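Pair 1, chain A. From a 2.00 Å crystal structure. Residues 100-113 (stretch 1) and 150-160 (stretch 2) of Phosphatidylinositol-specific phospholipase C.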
# COMPACT_ATOMS: atom_id res chain seq x y z
N THR A 100 4.23 2.27 11.10
CA THR A 100 3.91 3.30 10.13
C THR A 100 3.16 2.65 8.97
O THR A 100 3.44 1.51 8.60
CB THR A 100 5.16 4.05 9.59
OG1 THR A 100 4.79 4.86 8.47
CG2 THR A 100 6.24 3.08 9.18
N ILE A 101 2.19 3.36 8.43
CA ILE A 101 1.40 2.84 7.33
C ILE A 101 1.46 3.74 6.12
O ILE A 101 1.39 4.96 6.24
CB ILE A 101 -0.07 2.61 7.78
CG1 ILE A 101 -0.11 1.53 8.86
CG2 ILE A 101 -0.95 2.22 6.60
CD1 ILE A 101 -1.45 1.30 9.46
N ILE A 102 1.71 3.12 4.97
CA ILE A 102 1.77 3.85 3.71
C ILE A 102 0.42 3.59 3.08
O ILE A 102 0.01 2.44 2.93
CB ILE A 102 2.90 3.31 2.83
CG1 ILE A 102 4.22 3.36 3.60
CG2 ILE A 102 2.98 4.13 1.54
CD1 ILE A 102 5.35 2.64 2.92
N MET A 103 -0.27 4.66 2.72
CA MET A 103 -1.60 4.54 2.16
C MET A 103 -1.84 5.26 0.85
O MET A 103 -1.71 6.48 0.75
CB MET A 103 -2.62 5.01 3.19
CG MET A 103 -4.06 5.02 2.70
SD MET A 103 -5.18 5.62 3.96
CE MET A 103 -5.71 7.15 3.23
N ARG A 104 -2.22 4.49 -0.16
CA ARG A 104 -2.54 5.03 -1.46
C ARG A 104 -4.03 5.34 -1.42
O ARG A 104 -4.84 4.46 -1.11
CB ARG A 104 -2.27 3.99 -2.54
CG ARG A 104 -2.71 4.39 -3.92
CD ARG A 104 -2.67 3.22 -4.87
NE ARG A 104 -3.06 3.59 -6.23
CZ ARG A 104 -3.00 2.78 -7.28
NH1 ARG A 104 -2.56 1.54 -7.12
NH2 ARG A 104 -3.32 3.21 -8.49
N LEU A 105 -4.38 6.60 -1.65
CA LEU A 105 -5.78 7.00 -1.65
C LEU A 105 -6.09 7.44 -3.06
O LEU A 105 -5.60 8.46 -3.53
CB LEU A 105 -6.02 8.14 -0.66
CG LEU A 105 -7.43 8.74 -0.64
CD1 LEU A 105 -8.46 7.66 -0.36
CD2 LEU A 105 -7.50 9.83 0.42
N LYS A 106 -6.90 6.65 -3.75
CA LYS A 106 -7.26 6.91 -5.13
C LYS A 106 -8.70 7.39 -5.34
O LYS A 106 -9.63 6.90 -4.71
CB LYS A 106 -7.01 5.66 -5.96
CG LYS A 106 -7.16 5.86 -7.44
CD LYS A 106 -7.03 4.54 -8.19
CE LYS A 106 -6.97 4.79 -9.69
NZ LYS A 106 -8.11 5.62 -10.15
N ASP A 107 -8.84 8.36 -6.24
CA ASP A 107 -10.13 8.92 -6.62
C ASP A 107 -10.64 7.92 -7.67
O ASP A 107 -10.17 7.91 -8.81
CB ASP A 107 -9.92 10.31 -7.25
CG ASP A 107 -11.22 11.00 -7.65
OD1 ASP A 107 -12.31 10.40 -7.52
OD2 ASP A 107 -11.14 12.17 -8.10
N GLU A 108 -11.58 7.07 -7.26
CA GLU A 108 -12.13 6.04 -8.13
C GLU A 108 -12.92 6.55 -9.34
O GLU A 108 -13.34 5.77 -10.19
CB GLU A 108 -12.99 5.08 -7.29
CG GLU A 108 -13.24 3.70 -7.92
CD GLU A 108 -11.98 2.85 -8.09
OE1 GLU A 108 -10.86 3.33 -7.79
OE2 GLU A 108 -12.11 1.69 -8.52
N GLN A 109 -13.07 7.87 -9.44
CA GLN A 109 -13.80 8.45 -10.56
C GLN A 109 -13.10 9.72 -11.04
O GLN A 109 -13.71 10.79 -11.11
CB GLN A 109 -15.23 8.76 -10.10
CG GLN A 109 -16.23 8.93 -11.22
CD GLN A 109 -17.65 9.03 -10.69
OE1 GLN A 109 -17.94 9.84 -9.80
NE2 GLN A 109 -18.54 8.20 -11.23
N ASN A 110 -11.82 9.59 -11.37
CA ASN A 110 -10.98 10.70 -11.83
C ASN A 110 -11.61 11.55 -12.94
O ASN A 110 -11.64 11.15 -14.10
CB ASN A 110 -9.61 10.20 -12.29
CG ASN A 110 -8.66 9.97 -11.13
OD1 ASN A 110 -8.54 10.80 -10.23
ND2 ASN A 110 -7.97 8.83 -11.14
N SER A 111 -12.09 12.73 -12.56
CA SER A 111 -12.71 13.66 -13.49
C SER A 111 -13.13 14.95 -12.78
O SER A 111 -13.60 15.90 -13.41
CB SER A 111 -13.93 13.02 -14.16
OG SER A 111 -14.86 12.52 -13.21
N ASN A 112 -12.92 14.99 -11.46
CA ASN A 112 -13.29 16.16 -10.67
C ASN A 112 -12.26 16.53 -9.61
O ASN A 112 -11.43 15.71 -9.20
CB ASN A 112 -14.64 15.95 -9.98
CG ASN A 112 -15.81 16.39 -10.83
OD1 ASN A 112 -16.10 17.58 -10.94
ND2 ASN A 112 -16.50 15.43 -11.44
N ASP A 113 -12.33 17.79 -9.18
CA ASP A 113 -11.45 18.31 -8.14
C ASP A 113 -12.28 18.40 -6.86
O ASP A 113 -11.83 18.95 -5.85
CB ASP A 113 -10.92 19.70 -8.51
CG ASP A 113 -9.88 19.66 -9.63
OD1 ASP A 113 -9.48 18.55 -10.06
OD2 ASP A 113 -9.45 20.74 -10.07
N GLY A 150 4.16 5.95 14.29
CA GLY A 150 2.74 6.07 14.59
C GLY A 150 1.99 6.98 13.63
O GLY A 150 0.96 7.55 14.00
N LYS A 151 2.48 7.10 12.40
CA LYS A 151 1.83 7.95 11.41
C LYS A 151 1.53 7.29 10.07
O LYS A 151 2.00 6.19 9.79
CB LYS A 151 2.65 9.23 11.20
CG LYS A 151 2.44 10.26 12.29
CD LYS A 151 3.42 11.41 12.19
CE LYS A 151 3.01 12.58 13.07
NZ LYS A 151 2.81 12.18 14.49
N ILE A 152 0.74 7.98 9.26
CA ILE A 152 0.34 7.51 7.94
C ILE A 152 1.07 8.33 6.88
O ILE A 152 1.09 9.55 6.95
CB ILE A 152 -1.19 7.69 7.71
CG1 ILE A 152 -1.98 6.83 8.69
CG2 ILE A 152 -1.57 7.33 6.27
CD1 ILE A 152 -3.48 7.06 8.62
N LEU A 153 1.70 7.64 5.94
CA LEU A 153 2.37 8.32 4.83
C LEU A 153 1.36 8.23 3.69
O LEU A 153 1.18 7.17 3.10
CB LEU A 153 3.68 7.61 4.46
CG LEU A 153 4.37 8.19 3.22
CD1 LEU A 153 4.53 9.70 3.37
CD2 LEU A 153 5.71 7.54 2.99
N LEU A 154 0.69 9.33 3.39
CA LEU A 154 -0.31 9.37 2.34
C LEU A 154 0.24 9.52 0.92
O LEU A 154 1.11 10.35 0.67
CB LEU A 154 -1.31 10.50 2.62
CG LEU A 154 -2.50 10.68 1.67
CD1 LEU A 154 -3.44 9.50 1.79
CD2 LEU A 154 -3.25 11.97 1.99
N LEU A 155 -0.28 8.72 -0.00
CA LEU A 155 0.11 8.80 -1.41
C LEU A 155 -1.18 9.10 -2.16
O LEU A 155 -1.97 8.21 -2.43
CB LEU A 155 0.71 7.47 -1.89
CG LEU A 155 2.01 7.02 -1.23
CD1 LEU A 155 2.46 5.69 -1.83
CD2 LEU A 155 3.08 8.07 -1.42
N SER A 156 -1.40 10.39 -2.43
CA SER A 156 -2.61 10.84 -3.12
C SER A 156 -2.61 10.65 -4.62
O SER A 156 -1.66 11.01 -5.31
CB SER A 156 -2.89 12.31 -2.81
OG SER A 156 -3.21 12.49 -1.45
N GLU A 157 -3.73 10.14 -5.13
CA GLU A 157 -3.91 9.92 -6.55
C GLU A 157 -5.29 10.43 -6.96
O GLU A 157 -6.32 9.86 -6.57
CB GLU A 157 -3.79 8.44 -6.90
CG GLU A 157 -3.97 8.14 -8.37
CD GLU A 157 -3.73 6.68 -8.72
OE1 GLU A 157 -3.61 5.85 -7.79
OE2 GLU A 157 -3.65 6.36 -9.92
N ASN A 158 -5.30 11.52 -7.71
CA ASN A 158 -6.55 12.10 -8.18
C ASN A 158 -6.35 12.99 -9.40
O ASN A 158 -5.25 13.07 -9.95
CB ASN A 158 -7.28 12.86 -7.05
CG ASN A 158 -6.38 13.86 -6.33
OD1 ASN A 158 -6.62 14.19 -5.17
ND2 ASN A 158 -5.35 14.34 -7.02
N HIS A 159 -7.43 13.65 -9.81
CA HIS A 159 -7.44 14.53 -10.97
C HIS A 159 -6.42 15.68 -10.90
O HIS A 159 -5.77 15.99 -11.90
CB HIS A 159 -8.86 15.07 -11.18
CG HIS A 159 -9.04 15.88 -12.43
ND1 HIS A 159 -8.09 15.94 -13.42
CD2 HIS A 159 -10.06 16.66 -12.84
CE1 HIS A 159 -8.51 16.73 -14.39
NE2 HIS A 159 -9.71 17.18 -14.06
N THR A 160 -6.26 16.27 -9.72
CA THR A 160 -5.34 17.39 -9.52
C THR A 160 -3.87 17.05 -9.77
O THR A 160 -3.09 17.91 -10.17
CB THR A 160 -5.46 17.98 -8.10
OG1 THR A 160 -4.90 17.07 -7.14
CG2 THR A 160 -6.92 18.23 -7.74
O HOH W 1 -6.46 11.37 -3.26

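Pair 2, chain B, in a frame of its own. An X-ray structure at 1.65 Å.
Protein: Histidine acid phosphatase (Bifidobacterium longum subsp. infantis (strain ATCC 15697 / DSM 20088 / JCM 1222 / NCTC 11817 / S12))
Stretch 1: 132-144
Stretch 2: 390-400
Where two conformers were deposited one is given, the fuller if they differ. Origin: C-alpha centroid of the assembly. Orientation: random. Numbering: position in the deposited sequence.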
# COMPACT_ATOMS: atom_id res chain seq x y z
N THR B 132 4.06 -24.91 12.21
CA THR B 132 2.84 -24.40 11.59
C THR B 132 2.98 -22.97 11.05
O THR B 132 3.83 -22.19 11.50
CB THR B 132 1.62 -24.48 12.53
OG1 THR B 132 1.85 -23.66 13.68
CG2 THR B 132 1.39 -25.93 12.97
N ILE B 133 2.13 -22.65 10.08
CA ILE B 133 2.14 -21.34 9.44
C ILE B 133 0.85 -20.60 9.77
O ILE B 133 -0.24 -21.17 9.64
CB ILE B 133 2.24 -21.51 7.91
CG1 ILE B 133 3.56 -22.17 7.52
CG2 ILE B 133 2.08 -20.17 7.20
CD1 ILE B 133 3.67 -22.50 6.04
N ALA B 134 0.95 -19.35 10.21
CA ALA B 134 -0.25 -18.56 10.50
C ALA B 134 -0.45 -17.51 9.43
O ALA B 134 0.44 -16.70 9.18
CB ALA B 134 -0.14 -17.90 11.87
N TYR B 135 -1.62 -17.53 8.79
CA TYR B 135 -1.99 -16.50 7.82
C TYR B 135 -2.96 -15.54 8.49
O TYR B 135 -3.89 -15.96 9.17
CB TYR B 135 -2.68 -17.14 6.61
CG TYR B 135 -1.74 -17.83 5.65
CD1 TYR B 135 -0.99 -17.09 4.74
CD2 TYR B 135 -1.62 -19.21 5.62
CE1 TYR B 135 -0.13 -17.70 3.86
CE2 TYR B 135 -0.76 -19.84 4.73
CZ TYR B 135 -0.02 -19.08 3.85
OH TYR B 135 0.83 -19.67 2.96
N GLN B 136 -2.73 -14.24 8.32
CA GLN B 136 -3.61 -13.24 8.93
C GLN B 136 -3.95 -12.16 7.94
O GLN B 136 -3.15 -11.82 7.08
CB GLN B 136 -2.93 -12.60 10.14
CG GLN B 136 -2.59 -13.58 11.25
CD GLN B 136 -1.96 -12.91 12.46
OE1 GLN B 136 -1.74 -11.70 12.47
NE2 GLN B 136 -1.66 -13.71 13.47
N SER B 137 -5.16 -11.61 8.08
CA SER B 137 -5.51 -10.40 7.35
C SER B 137 -6.32 -9.44 8.22
O SER B 137 -6.71 -9.79 9.33
CB SER B 137 -6.27 -10.74 6.06
OG SER B 137 -7.66 -10.62 6.25
N SER B 138 -6.53 -8.22 7.73
CA SER B 138 -7.33 -7.24 8.44
C SER B 138 -8.78 -7.68 8.48
O SER B 138 -9.56 -7.21 9.32
CB SER B 138 -7.23 -5.90 7.72
OG SER B 138 -7.74 -6.03 6.41
N GLY B 139 -9.17 -8.55 7.55
CA GLY B 139 -10.56 -8.95 7.42
C GLY B 139 -11.19 -8.28 6.22
O GLY B 139 -12.34 -8.57 5.85
N GLU B 140 -10.45 -7.38 5.60
CA GLU B 140 -10.94 -6.71 4.40
C GLU B 140 -10.72 -7.65 3.21
O GLU B 140 -9.67 -8.27 3.10
CB GLU B 140 -10.21 -5.37 4.21
CG GLU B 140 -10.81 -4.45 3.15
CD GLU B 140 -10.32 -4.77 1.77
OE1 GLU B 140 -9.16 -5.21 1.65
OE2 GLU B 140 -11.08 -4.58 0.80
N ALA B 141 -11.70 -7.74 2.32
CA ALA B 141 -11.69 -8.77 1.29
C ALA B 141 -10.50 -8.73 0.34
O ALA B 141 -9.95 -9.78 -0.01
CB ALA B 141 -13.01 -8.76 0.51
N ARG B 142 -10.08 -7.55 -0.10
CA ARG B 142 -8.94 -7.46 -1.01
C ARG B 142 -7.62 -7.83 -0.33
O ARG B 142 -6.73 -8.38 -0.97
CB ARG B 142 -8.85 -6.07 -1.65
CG ARG B 142 -9.56 -5.94 -3.00
CD ARG B 142 -11.08 -5.95 -2.89
NE ARG B 142 -11.64 -7.30 -2.95
CZ ARG B 142 -12.93 -7.57 -2.79
NH1 ARG B 142 -13.37 -8.82 -2.86
NH2 ARG B 142 -13.79 -6.59 -2.55
N ALA B 143 -7.51 -7.55 0.96
CA ALA B 143 -6.31 -7.96 1.70
C ALA B 143 -6.29 -9.49 1.84
O ALA B 143 -5.26 -10.13 1.66
CB ALA B 143 -6.24 -7.28 3.07
N THR B 144 -7.45 -10.06 2.13
CA THR B 144 -7.56 -11.51 2.28
C THR B 144 -7.30 -12.19 0.94
O THR B 144 -6.55 -13.17 0.86
CB THR B 144 -8.95 -11.90 2.84
OG1 THR B 144 -9.15 -11.23 4.09
CG2 THR B 144 -9.06 -13.41 3.06
N SER B 390 5.16 -23.53 18.15
CA SER B 390 5.26 -24.30 16.92
C SER B 390 4.98 -23.47 15.66
O SER B 390 5.01 -23.99 14.56
CB SER B 390 4.30 -25.49 16.96
OG SER B 390 4.64 -26.37 18.02
N THR B 391 4.68 -22.19 15.84
CA THR B 391 4.40 -21.35 14.68
C THR B 391 5.70 -20.82 14.08
O THR B 391 6.37 -19.98 14.69
CB THR B 391 3.45 -20.19 15.03
OG1 THR B 391 2.23 -20.74 15.56
CG2 THR B 391 3.13 -19.34 13.80
N VAL B 392 6.06 -21.32 12.90
CA VAL B 392 7.35 -20.98 12.30
C VAL B 392 7.26 -19.77 11.38
O VAL B 392 8.28 -19.23 10.94
CB VAL B 392 7.95 -22.16 11.52
CG1 VAL B 392 8.28 -23.31 12.45
CG2 VAL B 392 7.00 -22.62 10.41
N ALA B 393 6.04 -19.34 11.07
CA ALA B 393 5.85 -18.16 10.22
C ALA B 393 4.51 -17.50 10.45
O ALA B 393 3.50 -18.17 10.68
CB ALA B 393 6.01 -18.54 8.73
N THR B 394 4.50 -16.17 10.37
CA THR B 394 3.25 -15.43 10.41
C THR B 394 3.25 -14.52 9.20
O THR B 394 4.12 -13.65 9.08
CB THR B 394 3.14 -14.59 11.70
OG1 THR B 394 3.32 -15.45 12.84
CG2 THR B 394 1.78 -13.93 11.79
N PHE B 395 2.32 -14.76 8.28
CA PHE B 395 2.20 -13.97 7.05
C PHE B 395 0.94 -13.11 7.14
O PHE B 395 -0.18 -13.63 7.22
CB PHE B 395 2.12 -14.87 5.82
CG PHE B 395 3.35 -15.73 5.59
CD1 PHE B 395 4.62 -15.17 5.59
CD2 PHE B 395 3.23 -17.09 5.38
CE1 PHE B 395 5.75 -15.96 5.37
CE2 PHE B 395 4.35 -17.89 5.17
CZ PHE B 395 5.61 -17.32 5.16
N ARG B 396 1.12 -11.79 7.14
CA ARG B 396 0.02 -10.85 7.38
C ARG B 396 -0.25 -10.00 6.15
O ARG B 396 0.69 -9.63 5.43
CB ARG B 396 0.38 -9.88 8.52
CG ARG B 396 0.78 -10.52 9.84
CD ARG B 396 1.40 -9.46 10.72
NE ARG B 396 1.88 -9.96 12.02
CZ ARG B 396 3.09 -10.45 12.23
NH1 ARG B 396 3.97 -10.52 11.24
NH2 ARG B 396 3.43 -10.86 13.45
N PHE B 397 -1.53 -9.67 5.93
CA PHE B 397 -1.97 -8.95 4.74
C PHE B 397 -2.88 -7.80 5.12
O PHE B 397 -3.85 -7.99 5.85
CB PHE B 397 -2.65 -9.91 3.76
CG PHE B 397 -1.73 -11.00 3.32
CD1 PHE B 397 -0.96 -10.85 2.18
CD2 PHE B 397 -1.54 -12.13 4.11
CE1 PHE B 397 -0.06 -11.82 1.79
CE2 PHE B 397 -0.64 -13.11 3.74
CZ PHE B 397 0.10 -12.96 2.59
N ALA B 398 -2.55 -6.61 4.64
CA ALA B 398 -3.21 -5.40 5.12
C ALA B 398 -3.20 -4.29 4.08
O ALA B 398 -3.46 -4.54 2.91
CB ALA B 398 -2.55 -4.94 6.44
N HIS B 399 -2.88 -3.07 4.50
CA HIS B 399 -3.20 -1.88 3.71
C HIS B 399 -2.12 -0.82 3.69
O HIS B 399 -1.18 -0.85 4.49
CB HIS B 399 -4.48 -1.26 4.28
CG HIS B 399 -5.58 -2.25 4.44
ND1 HIS B 399 -6.52 -2.49 3.47
CD2 HIS B 399 -5.85 -3.13 5.45
CE1 HIS B 399 -7.33 -3.45 3.86
NE2 HIS B 399 -6.94 -3.86 5.06
N ALA B 400 -2.25 0.15 2.79
CA ALA B 400 -1.34 1.29 2.81
C ALA B 400 -1.42 2.01 4.14
O ALA B 400 -0.43 2.55 4.63
CB ALA B 400 -1.66 2.25 1.68
O HOH W 2 -0.42 -9.73 13.62

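Both pairs consist of two neighbouring parallel β-strands, and 14 central residues superpose on N, CA and C with an RMSD of 0.6 Å. The strand axes approach to 4.6 Å in each, with N-to-C directions 22° apart in pair 1 and 14° in pair 2. The backbone ladder is conserved. In pair 1, A:Met103 N donates to A:Leu153 O (2.9 Å) and A:Leu155 N to A:Met103 O (2.8 Å); at the matching positions of pair 2, B:Ala134 N donates to B:Ala393 O and B:Phe395 N to B:Ala134 O, both at 2.8 Å. The register departs at the start of the strands, where pair 2 has a β-bulge between B:Thr132 and B:Ile133, whereas pair 1 continues regularly from A:Ile101 opposite A:Ile152.

On the sheet face carrying A:Ile102 and B:Ile133, these two isoleucines nearly coincide and share the same m,t rotamer. Each packs against the matched residue two further along the partner strand: A:Ile102 CG2 lies 3.7 Å from A:Leu155 CD1, and B:Ile133 CG2 lies 3.8 Å from B:Phe395 CD2. The next matched pair on this face, A:Arg104 and B:Tyr135, diverges most, with side-chain centres 5.0 Å apart. The extended A:Arg104 reaches A:Glu157 in a salt bridge, NH2 to OE1 at 2.7 Å, reinforced by NE to the same OE1 at 2.8 Å. In pair 2 aromatic rings replace these charges: B:Tyr135 CE1 lies 3.7 Å from B:Phe395 CD2, with the ring planes at 45°, while B:Tyr135 CD1 is 4.1 Å from CE2 of B:Phe397, the counterpart of A:Glu157.

On the other face the polarity is reversed: pair 1 is largely apolar where pair 2 is more polar. In pair 1, A:Leu154 CD1 contacts both A:Met103 CE (3.6 Å) and A:Leu105 CB (3.8 Å), forming a continuous apolar patch. The equivalents in pair 2 are B:Thr394, B:Ala134 and B:Gln136. B:Gln136 NE2 approaches B:Thr394 CG2 at 3.8 Å, and a water links the strands, donating to B:Gln136 OE1 (2.6 Å) and accepting from B:Arg396 NE (2.8 Å). B:Arg396 occupies the position of the small A:Ser156.

At the last rung of the ladder, where A:Asp107 N donates to A:Glu157 O (3.0 Å) and B:Ser138 N to B:Phe397 O (3.3 Å), both side chains point toward the partner stretch. A:Asp107 CB packs against A:Asn158 CB at 3.7 Å, whereas B:Ser138 OG hydrogen-bonds B:His399 NE2 at 2.7 Å. Although A:His159 matches B:His399 in the backbone, their side-chain centres are 4.0 Å apart; A:His159 CD2 instead lies 3.4 Å from A:Asp113 OD1.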